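Local coordinates for isomaltodextranase (Arthrobacter globiformis, PDB 5AWO), which hydrolyses alpha-1,6-glucosidic linkages in polysaccharides, releasing successive isomaltose units from the non-reducing chain ends, at residues Asn93-Ser98 and Gln184-Tyr189. Numbering follows the deposited sequence.
Sequences NGYITS and QGYVRY
The backbone N-H and C=O of one loop residue, I96, are gripped by tyrosine hydroxyls from a single helix. OH of Y189 donates to O of I96 at 2.7 Å, approaching from above the carbonyl plane. N of I96 donates to OH of Y186 at 3.0 Å, with an N-H...O angle of 159°. Helix 179-192 precedes strand 197-200 in the (β/α)8 barrel of this GH27 enzyme; residues 93-98 lie between strand 77-79 and helix 107-116. Y95 reaches back toward the helix, one ring face over CA of Y186 and the opposite face against O of N93, its hydroxyl hydrogen-bonded to the backbone O of Y182, one turn before Y186. OH of Y95 lies 3.2 Å from CA of G185, where a CB would clash with it. The Y95 and Y186 rings overlap obliquely, planes at 33°, CD1 of Y95 over the Y186 ring centre. An alanine in place of Y186 would probably loosen the loop, losing the I96 amide's acceptor and the ring packed on Y95. Y189, its CG anti to the backbone N (chi1 171°), runs alongside Y95 in the opposite direction, CB of Y95 standing 3.8 Å from the Y189 ring centroid.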
ATOM      1  N   ASN A  93     -15.375  27.436   9.198  1.00 16.49           N
ATOM      2  CA  ASN A  93     -15.571  26.819   7.892  1.00 16.64           C
ATOM      3  C   ASN A  93     -16.008  25.351   7.975  1.00 15.93           C
ATOM      4  O   ASN A  93     -15.979  24.642   6.989  1.00 15.87           O
ATOM      5  CB  ASN A  93     -14.314  26.940   7.040  1.00 16.69           C
ATOM      6  CG  ASN A  93     -13.753  28.360   7.038  1.00 16.05           C
ATOM      7  OD1 ASN A  93     -12.652  28.599   7.515  1.00 16.82           O
ATOM      8  ND2 ASN A  93     -14.506  29.292   6.460  1.00 17.77           N
ATOM      9  N   GLY A  94     -16.416  24.925   9.158  1.00 16.24           N
ATOM     10  CA  GLY A  94     -17.002  23.590   9.330  1.00 16.87           C
ATOM     11  C   GLY A  94     -16.048  22.456   9.555  1.00 16.70           C
ATOM     12  O   GLY A  94     -16.463  21.302   9.433  1.00 18.63           O
ATOM     13  N   TYR A  95     -14.797  22.741   9.909  1.00 15.93           N
ATOM     14  CA  TYR A  95     -13.806  21.680  10.084  1.00 15.45           C
ATOM     15  C   TYR A  95     -13.635  21.392  11.550  1.00 15.48           C
ATOM     16  O   TYR A  95     -13.497  22.309  12.365  1.00 16.42           O
ATOM     17  CB  TYR A  95     -12.467  22.043   9.446  1.00 14.97           C
ATOM     18  CG  TYR A  95     -12.548  22.370   7.970  1.00 15.17           C
ATOM     19  CD1 TYR A  95     -13.438  21.710   7.107  1.00 14.26           C
ATOM     20  CD2 TYR A  95     -11.746  23.366   7.421  1.00 15.04           C
ATOM     21  CE1 TYR A  95     -13.493  22.011   5.759  1.00 14.79           C
ATOM     22  CE2 TYR A  95     -11.803  23.679   6.067  1.00 14.65           C
ATOM     23  CZ  TYR A  95     -12.683  23.000   5.231  1.00 14.49           C
ATOM     24  OH  TYR A  95     -12.742  23.322   3.889  1.00 14.61           O
ATOM     25  N   ILE A  96     -13.618  20.107  11.915  1.00 15.43           N
ATOM     26  CA  ILE A  96     -13.607  19.740  13.327  1.00 16.32           C
ATOM     27  C   ILE A  96     -12.350  20.236  14.023  1.00 15.69           C
ATOM     28  O   ILE A  96     -11.239  20.086  13.519  1.00 16.69           O
ATOM     29  CB  ILE A  96     -13.780  18.220  13.577  1.00 16.65           C
ATOM     30  CG1 ILE A  96     -12.797  17.392  12.737  1.00 16.30           C
ATOM     31  CG2 ILE A  96     -15.202  17.821  13.317  1.00 16.51           C
ATOM     32  CD1 ILE A  96     -12.573  16.005  13.315  1.00 16.49           C
ATOM     33  N   THR A  97     -12.535  20.808  15.218  1.00 16.34           N
ATOM     34  CA  THR A  97     -11.412  21.369  15.958  1.00 16.77           C
ATOM     35  C   THR A  97     -10.683  20.390  16.878  1.00 16.77           C
ATOM     36  O   THR A  97      -9.567  20.660  17.287  1.00 17.65           O
ATOM     37  CB  THR A  97     -11.869  22.576  16.793  1.00 17.65           C
ATOM     38  OG1 THR A  97     -12.900  22.152  17.677  1.00 19.50           O
ATOM     39  CG2 THR A  97     -12.381  23.693  15.902  1.00 18.98           C
ATOM     40  N   SER A  98     -11.291  19.250  17.189  1.00 17.03           N
ATOM     41  CA  SER A  98     -10.625  18.263  18.039  1.00 17.00           C
ATOM     42  C   SER A  98     -11.164  16.874  17.736  1.00 16.52           C
ATOM     43  O   SER A  98     -12.032  16.718  16.886  1.00 16.43           O
ATOM     44  CB  SER A  98     -10.786  18.605  19.520  1.00 17.34           C
ATOM     45  OG  SER A  98      -9.905  17.817  20.309  1.00 19.01           O
ATOM     46  N   GLN A 184     -11.401  20.156  -0.408  1.00 14.13           N
ATOM     47  CA  GLN A 184      -9.980  20.429  -0.475  1.00 14.30           C
ATOM     48  C   GLN A 184      -9.480  21.209   0.719  1.00 14.50           C
ATOM     49  O   GLN A 184      -8.383  20.960   1.216  1.00 15.36           O
ATOM     50  CB  GLN A 184      -9.620  21.116  -1.781  1.00 15.38           C
ATOM     51  CG  GLN A 184      -9.901  20.235  -2.965  1.00 15.60           C
ATOM     52  CD  GLN A 184      -9.206  20.670  -4.227  1.00 17.56           C
ATOM     53  OE1 GLN A 184      -9.284  21.846  -4.612  1.00 18.24           O
ATOM     54  NE2 GLN A 184      -8.537  19.748  -4.897  1.00 17.06           N
ATOM     55  N   GLY A 185     -10.264  22.172   1.183  1.00 14.77           N
ATOM     56  CA  GLY A 185      -9.949  22.871   2.407  1.00 14.80           C
ATOM     57  C   GLY A 185      -9.842  21.958   3.629  1.00 14.56           C
ATOM     58  O   GLY A 185      -9.029  22.213   4.512  1.00 15.45           O
ATOM     59  N   TYR A 186     -10.691  20.924   3.691  1.00 14.77           N
ATOM     60  CA  TYR A 186     -10.679  19.974   4.822  1.00 14.05           C
ATOM     61  C   TYR A 186      -9.379  19.166   4.838  1.00 13.92           C
ATOM     62  O   TYR A 186      -8.730  19.016   5.866  1.00 14.28           O
ATOM     63  CB  TYR A 186     -11.883  19.013   4.794  1.00 14.57           C
ATOM     64  CG  TYR A 186     -12.512  18.731   6.149  1.00 14.13           C
ATOM     65  CD1 TYR A 186     -11.780  18.788   7.311  1.00 14.15           C
ATOM     66  CD2 TYR A 186     -13.860  18.399   6.231  1.00 13.52           C
ATOM     67  CE1 TYR A 186     -12.364  18.564   8.541  1.00 13.71           C
ATOM     68  CE2 TYR A 186     -14.466  18.159   7.445  1.00 14.09           C
ATOM     69  CZ  TYR A 186     -13.728  18.265   8.612  1.00 13.10           C
ATOM     70  OH  TYR A 186     -14.325  18.093   9.845  1.00 15.01           O
ATOM     71  N   VAL A 187      -9.001  18.700   3.655  1.00 13.40           N
ATOM     72  CA  VAL A 187      -7.778  17.933   3.470  1.00 13.68           C
ATOM     73  C   VAL A 187      -6.564  18.814   3.821  1.00 14.78           C
ATOM     74  O   VAL A 187      -5.692  18.413   4.588  1.00 14.52           O
ATOM     75  CB  VAL A 187      -7.713  17.330   2.075  1.00 14.17           C
ATOM     76  CG1 VAL A 187      -6.368  16.683   1.830  1.00 13.69           C
ATOM     77  CG2 VAL A 187      -8.832  16.308   1.904  1.00 13.83           C
ATOM     78  N   ARG A 188      -6.528  20.023   3.257  1.00 14.83           N
ATOM     79  CA  ARG A 188      -5.427  20.943   3.600  1.00 14.60           C
ATOM     80  C   ARG A 188      -5.409  21.408   5.046  1.00 14.62           C
ATOM     81  O   ARG A 188      -4.342  21.646   5.595  1.00 14.57           O
ATOM     82  CB  ARG A 188      -5.401  22.132   2.646  1.00 15.15           C
ATOM     83  CG  ARG A 188      -5.058  21.771   1.220  1.00 16.55           C
ATOM     84  CD  ARG A 188      -4.593  22.952   0.379  1.00 17.33           C
ATOM     85  NE  ARG A 188      -4.431  22.603  -1.032  1.00 18.47           N
ATOM     86  CZ  ARG A 188      -5.341  22.801  -1.988  1.00 18.50           C
ATOM     87  NH1 ARG A 188      -6.513  23.368  -1.744  1.00 19.71           N
ATOM     88  NH2 ARG A 188      -5.066  22.436  -3.235  1.00 20.60           N
ATOM     89  N   TYR A 189      -6.560  21.499   5.681  1.00 14.26           N
ATOM     90  CA  TYR A 189      -6.645  21.803   7.094  1.00 14.95           C
ATOM     91  C   TYR A 189      -5.813  20.833   7.930  1.00 15.80           C
ATOM     92  O   TYR A 189      -5.004  21.238   8.770  1.00 15.94           O
ATOM     93  CB  TYR A 189      -8.098  21.793   7.508  1.00 14.86           C
ATOM     94  CG  TYR A 189      -8.432  21.886   8.973  1.00 16.02           C
ATOM     95  CD1 TYR A 189      -8.407  23.111   9.657  1.00 16.21           C
ATOM     96  CD2 TYR A 189      -8.823  20.753   9.680  1.00 16.10           C
ATOM     97  CE1 TYR A 189      -8.753  23.184  10.982  1.00 17.50           C
ATOM     98  CE2 TYR A 189      -9.191  20.822  11.000  1.00 16.38           C
ATOM     99  CZ  TYR A 189      -9.157  22.045  11.663  1.00 17.06           C
ATOM    100  OH  TYR A 189      -9.543  22.123  13.000  1.00 17.55           O
TER